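Local coordinates for uncharacterized N-acetyltransferase SSO0209 (PDB 4R3L), which transfers an acetyl group from acetyl-CoA to the free alpha-amino group of protein N termini, with a preference for those beginning with serine, at residues 69-74 / 123-128; 52-57 / 108-113. All blocks are in the same frame, centred on the assembly; numbering follows the deposited sequence.

Contact 1 (69-74 / 123-128)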
# COMPACT_ATOMS: atom_id res chain seq x y z
N ARG A 69 -5.59 2.28 -3.88
CA ARG A 69 -6.32 2.71 -5.07
C ARG A 69 -7.22 1.54 -5.46
O ARG A 69 -6.78 0.40 -5.43
CB ARG A 69 -5.37 3.07 -6.20
CG ARG A 69 -6.05 3.56 -7.47
CD ARG A 69 -5.09 3.42 -8.63
NE ARG A 69 -5.37 4.37 -9.70
CZ ARG A 69 -4.79 4.32 -10.89
NH1 ARG A 69 -3.92 3.34 -11.15
NH2 ARG A 69 -5.08 5.22 -11.81
N ILE A 70 -8.47 1.82 -5.81
CA ILE A 70 -9.40 0.77 -6.18
C ILE A 70 -9.60 0.79 -7.70
O ILE A 70 -9.83 1.86 -8.28
CB ILE A 70 -10.75 0.91 -5.47
CG1 ILE A 70 -10.56 0.87 -3.95
CG2 ILE A 70 -11.69 -0.20 -5.94
CD1 ILE A 70 -9.95 -0.44 -3.46
N GLU A 71 -9.50 -0.37 -8.35
CA GLU A 71 -9.50 -0.42 -9.81
C GLU A 71 -10.44 -1.50 -10.37
O GLU A 71 -10.82 -2.41 -9.66
CB GLU A 71 -8.08 -0.68 -10.32
CG GLU A 71 -7.04 0.25 -9.71
CD GLU A 71 -5.61 -0.19 -9.98
OE1 GLU A 71 -5.39 -1.39 -10.26
OE2 GLU A 71 -4.71 0.67 -9.90
N TRP A 72 -10.82 -1.37 -11.64
CA TRP A 72 -11.55 -2.45 -12.31
C TRP A 72 -10.82 -2.73 -13.61
O TRP A 72 -10.54 -1.80 -14.38
CB TRP A 72 -13.02 -2.08 -12.56
CG TRP A 72 -13.76 -3.16 -13.31
CD1 TRP A 72 -14.15 -4.38 -12.84
CD2 TRP A 72 -14.18 -3.10 -14.68
NE1 TRP A 72 -14.78 -5.10 -13.83
CE2 TRP A 72 -14.82 -4.34 -14.96
CE3 TRP A 72 -14.08 -2.14 -15.68
CZ2 TRP A 72 -15.35 -4.62 -16.22
CZ3 TRP A 72 -14.61 -2.43 -16.93
CH2 TRP A 72 -15.24 -3.65 -17.19
N GLY A 73 -10.48 -3.98 -13.87
CA GLY A 73 -9.69 -4.26 -15.05
C GLY A 73 -9.16 -5.67 -15.06
O GLY A 73 -9.55 -6.50 -14.24
N PHE A 74 -8.26 -5.93 -16.00
CA PHE A 74 -7.71 -7.25 -16.18
C PHE A 74 -6.94 -7.72 -14.93
O PHE A 74 -6.15 -6.97 -14.35
CB PHE A 74 -6.83 -7.30 -17.42
CG PHE A 74 -7.60 -7.10 -18.71
CD1 PHE A 74 -8.55 -8.03 -19.11
CD2 PHE A 74 -7.40 -5.98 -19.48
CE1 PHE A 74 -9.26 -7.85 -20.29
CE2 PHE A 74 -8.11 -5.79 -20.67
CZ PHE A 74 -9.05 -6.73 -21.06
N GLU A 123 -8.70 -9.18 -5.76
CA GLU A 123 -7.27 -9.34 -5.55
C GLU A 123 -6.67 -8.05 -5.01
O GLU A 123 -7.26 -6.98 -5.15
CB GLU A 123 -6.57 -9.74 -6.84
CG GLU A 123 -6.63 -8.71 -7.97
CD GLU A 123 -5.43 -8.82 -8.90
OE1 GLU A 123 -4.30 -8.73 -8.39
OE2 GLU A 123 -5.62 -9.02 -10.12
N ILE A 124 -5.52 -8.16 -4.35
CA ILE A 124 -4.78 -6.99 -3.92
C ILE A 124 -3.41 -7.12 -4.54
O ILE A 124 -2.87 -8.22 -4.62
CB ILE A 124 -4.68 -6.87 -2.37
CG1 ILE A 124 -3.77 -5.71 -1.97
CG2 ILE A 124 -4.13 -8.15 -1.73
CD1 ILE A 124 -3.77 -5.37 -0.50
N TYR A 125 -2.85 -6.03 -5.03
CA TYR A 125 -1.49 -6.08 -5.53
C TYR A 125 -0.74 -4.79 -5.30
O TYR A 125 -1.31 -3.77 -4.88
CB TYR A 125 -1.48 -6.43 -7.03
CG TYR A 125 -1.89 -5.29 -7.94
CD1 TYR A 125 -0.94 -4.57 -8.65
CD2 TYR A 125 -3.22 -4.93 -8.09
CE1 TYR A 125 -1.29 -3.55 -9.49
CE2 TYR A 125 -3.59 -3.90 -8.94
CZ TYR A 125 -2.62 -3.21 -9.63
OH TYR A 125 -2.98 -2.19 -10.47
N LEU A 126 0.55 -4.84 -5.59
CA LEU A 126 1.44 -3.71 -5.35
C LEU A 126 2.70 -3.91 -6.15
O LEU A 126 2.94 -4.99 -6.69
CB LEU A 126 1.76 -3.59 -3.86
CG LEU A 126 2.36 -4.86 -3.23
CD1 LEU A 126 3.89 -4.97 -3.39
CD2 LEU A 126 1.97 -4.98 -1.77
N GLU A 127 3.51 -2.86 -6.21
CA GLU A 127 4.83 -2.94 -6.80
C GLU A 127 5.89 -2.75 -5.71
O GLU A 127 5.70 -1.95 -4.80
CB GLU A 127 4.99 -1.88 -7.89
CG GLU A 127 4.25 -2.17 -9.19
CD GLU A 127 2.79 -1.76 -9.16
OE1 GLU A 127 2.42 -0.86 -8.39
OE2 GLU A 127 2.00 -2.35 -9.94
N VAL A 128 7.00 -3.49 -5.77
CA VAL A 128 8.06 -3.26 -4.78
C VAL A 128 9.45 -3.35 -5.44
O VAL A 128 9.67 -4.21 -6.27
CB VAL A 128 7.95 -4.26 -3.61
CG1 VAL A 128 7.98 -5.70 -4.10
CG2 VAL A 128 9.03 -4.02 -2.57
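Glu-71 and Tyr-125 lie on two antiparallel strands that are not neighbours in the mixed sheet of this GNAT fold, and their CA atoms are 10.7 Å apart. Strand 83-94 runs between them, hydrogen-bonded to both, so the contact is made by side chains reaching over one strand. Glutamate and tyrosine suit that distance, since each puts a polar group at the end of a long side chain. Glu-71 has CG anti to its carbonyl carbon (chi1 -50°) and stays extended beyond it, which sends the carboxylate over the intervening strand. The two side chains cross at about a right angle. Tyr-125 donates its hydroxyl to Glu-71, with OH to OE1 a short 2.5 Å, and the bond uses the syn lone pair of OE1. That oxygen lies at the edge of the phenol ring, in its plane, and is also 3.4 Å from Tyr-125 CE2. The carboxylate itself is turned 52° from the ring. Between the two residues lies His-88, an experimentally identified zinc ligand: its ring stacks on Tyr-125, while its ND1 is hydrogen-bonded to Glu-71 OE2. Its NE2 is hydrogen-bonded to OE1 of Glu-127, the second residue of the zinc site; held at both nitrogens, the imidazole is probably fixed in rotation, with Glu-71 a likely second-shell partner of that site. Replacing Glu-71 by alanine removes the carboxylate, and the Tyr-125 hydroxyl and His-88 ND1 would probably lose their shared partner, leaving the imidazole freer to turn. The shared carboxylate has a third partner on its own strand, two residues back: Arg-69 NH1 forms a salt bridge with Glu-71 OE2 at 3.1 Å, its N-H bent to 132° and therefore a weak hydrogen bond.

Contact 2 (52-57 / 108-113)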
# COMPACT_ATOMS: atom_id res chain seq x y z
N ALA A 52 -10.30 2.40 2.76
CA ALA A 52 -9.17 1.47 2.79
C ALA A 52 -7.83 2.17 3.08
O ALA A 52 -6.76 1.55 3.00
CB ALA A 52 -9.10 0.67 1.46
N PHE A 53 -7.91 3.46 3.44
CA PHE A 53 -6.75 4.32 3.70
C PHE A 53 -6.60 4.41 5.22
O PHE A 53 -7.40 5.06 5.91
CB PHE A 53 -6.99 5.73 3.09
CG PHE A 53 -5.76 6.59 2.91
CD1 PHE A 53 -5.70 7.48 1.82
CD2 PHE A 53 -4.66 6.51 3.75
CE1 PHE A 53 -4.58 8.29 1.62
CE2 PHE A 53 -3.53 7.32 3.54
CZ PHE A 53 -3.50 8.21 2.48
N PHE A 54 -5.58 3.75 5.77
CA PHE A 54 -5.42 3.74 7.21
C PHE A 54 -4.13 4.42 7.66
O PHE A 54 -3.15 4.48 6.92
CB PHE A 54 -5.45 2.30 7.72
CG PHE A 54 -6.80 1.65 7.65
CD1 PHE A 54 -7.67 1.71 8.75
CD2 PHE A 54 -7.21 0.96 6.52
CE1 PHE A 54 -8.92 1.09 8.69
CE2 PHE A 54 -8.47 0.37 6.46
CZ PHE A 54 -9.32 0.43 7.55
N VAL A 55 -4.15 4.91 8.90
CA VAL A 55 -2.94 5.38 9.55
C VAL A 55 -2.72 4.60 10.85
O VAL A 55 -3.67 4.09 11.43
CB VAL A 55 -2.99 6.88 9.88
CG1 VAL A 55 -2.86 7.74 8.59
CG2 VAL A 55 -4.26 7.22 10.66
N ALA A 56 -1.46 4.51 11.25
CA ALA A 56 -1.06 3.95 12.54
C ALA A 56 -0.69 5.10 13.44
O ALA A 56 0.03 6.01 13.02
CB ALA A 56 0.12 3.01 12.39
N ILE A 57 -1.19 5.07 14.67
CA ILE A 57 -1.03 6.17 15.60
C ILE A 57 -0.26 5.74 16.84
O ILE A 57 -0.57 4.70 17.42
CB ILE A 57 -2.39 6.72 16.05
CG1 ILE A 57 -3.22 7.15 14.84
CG2 ILE A 57 -2.21 7.87 17.06
CD1 ILE A 57 -2.62 8.30 14.09
N LEU A 108 -1.81 -3.43 6.29
CA LEU A 108 -2.22 -4.23 5.13
C LEU A 108 -3.48 -5.03 5.40
O LEU A 108 -4.34 -5.13 4.54
CB LEU A 108 -1.09 -5.17 4.69
CG LEU A 108 0.03 -4.56 3.87
CD1 LEU A 108 1.32 -5.35 4.04
CD2 LEU A 108 -0.38 -4.51 2.38
N GLU A 109 -3.60 -5.61 6.59
CA GLU A 109 -4.79 -6.40 6.88
C GLU A 109 -6.03 -5.53 6.86
O GLU A 109 -7.07 -5.93 6.34
CB GLU A 109 -4.68 -7.10 8.24
CG GLU A 109 -5.80 -8.14 8.47
CD GLU A 109 -7.09 -7.57 9.09
OE1 GLU A 109 -7.11 -6.40 9.52
OE2 GLU A 109 -8.09 -8.32 9.15
N ALA A 110 -5.91 -4.33 7.42
CA ALA A 110 -7.05 -3.43 7.51
C ALA A 110 -7.46 -2.97 6.12
O ALA A 110 -8.66 -2.94 5.78
CB ALA A 110 -6.72 -2.22 8.40
N SER A 111 -6.47 -2.58 5.32
CA SER A 111 -6.74 -2.13 3.96
C SER A 111 -7.34 -3.28 3.15
O SER A 111 -8.31 -3.08 2.43
CB SER A 111 -5.47 -1.59 3.29
OG SER A 111 -5.80 -0.86 2.11
N MET A 112 -6.77 -4.47 3.27
CA MET A 112 -7.30 -5.63 2.56
C MET A 112 -8.76 -5.92 2.88
O MET A 112 -9.56 -6.21 2.00
CB MET A 112 -6.47 -6.88 2.88
CG MET A 112 -5.17 -6.91 2.15
SD MET A 112 -4.12 -8.26 2.71
CE MET A 112 -5.21 -9.64 2.47
N LYS A 113 -9.09 -5.86 4.17
CA LYS A 113 -10.45 -6.15 4.61
C LYS A 113 -11.42 -5.14 4.00
O LYS A 113 -12.51 -5.51 3.58
CB LYS A 113 -10.54 -6.12 6.14
CG LYS A 113 -11.90 -6.52 6.71
CD LYS A 113 -11.85 -6.65 8.23
CE LYS A 113 -13.19 -7.12 8.80
NZ LYS A 113 -13.18 -7.28 10.29
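Ala-52 and Ser-111 bring the chain just ahead of strand 54-58 hard against helix 103-119, their CA atoms only 4.5 Å apart. Small residues permit that approach, and this buried end is tightly packed. Ser-111 turns OG away from its backbone N (chi1 -166°), toward Ala-52, and donates to the carbonyl of that residue, OG to O 2.7 Å. The donor lies in the carbonyl plane on a lone pair, at a C=O...OG angle of 140°, so a buried backbone oxygen is satisfied by a side chain of the helix. The methyl of Ala-52 packs alongside, its CB 3.7 Å from Ser-111 OG. Further on, Phe-54 presents the face of its ring to Ala-110: the methyl CB sits 3.6 Å over the ring centre, 9° off the normal, a CH-pi contact for which the short alanine side chain is well suited. The ring's CE2 also comes 3.4 Å from the carbonyl O of Ala-110. Phe-54 and Ala-110 are thus closely packed too but only partly covered, and beside them the helix turns Glu-109 and Lys-113 to solvent. A helix packed on a face of the sheet is part of the GNAT fold; here the helix that begins within the acetyl-CoA-binding segment Arg-100 to Thr-105 rests on the 52-57 end of it.

From the N terminus the chain meets 52-57 first, passes through a hairpin into 69-74, continues through strand 83-94 and the acetyl-CoA-binding segment to reach helix residues 108-113, and then enters 123-128. Contact 2 therefore closes a loop of 50 residues and contact 1 one of 48, and the two cross, since their segments alternate. Contact 2 ties helix 103-119 to the early part of the sheet, whereas contact 1 ties the strand of 69-74 to the later half of the sheet. Their centres are 15 Å apart, yet the later segments touch: Ile-124 CD1 packs 3.4 Å from Met-112 CG, where the helix lies against the strand that follows it.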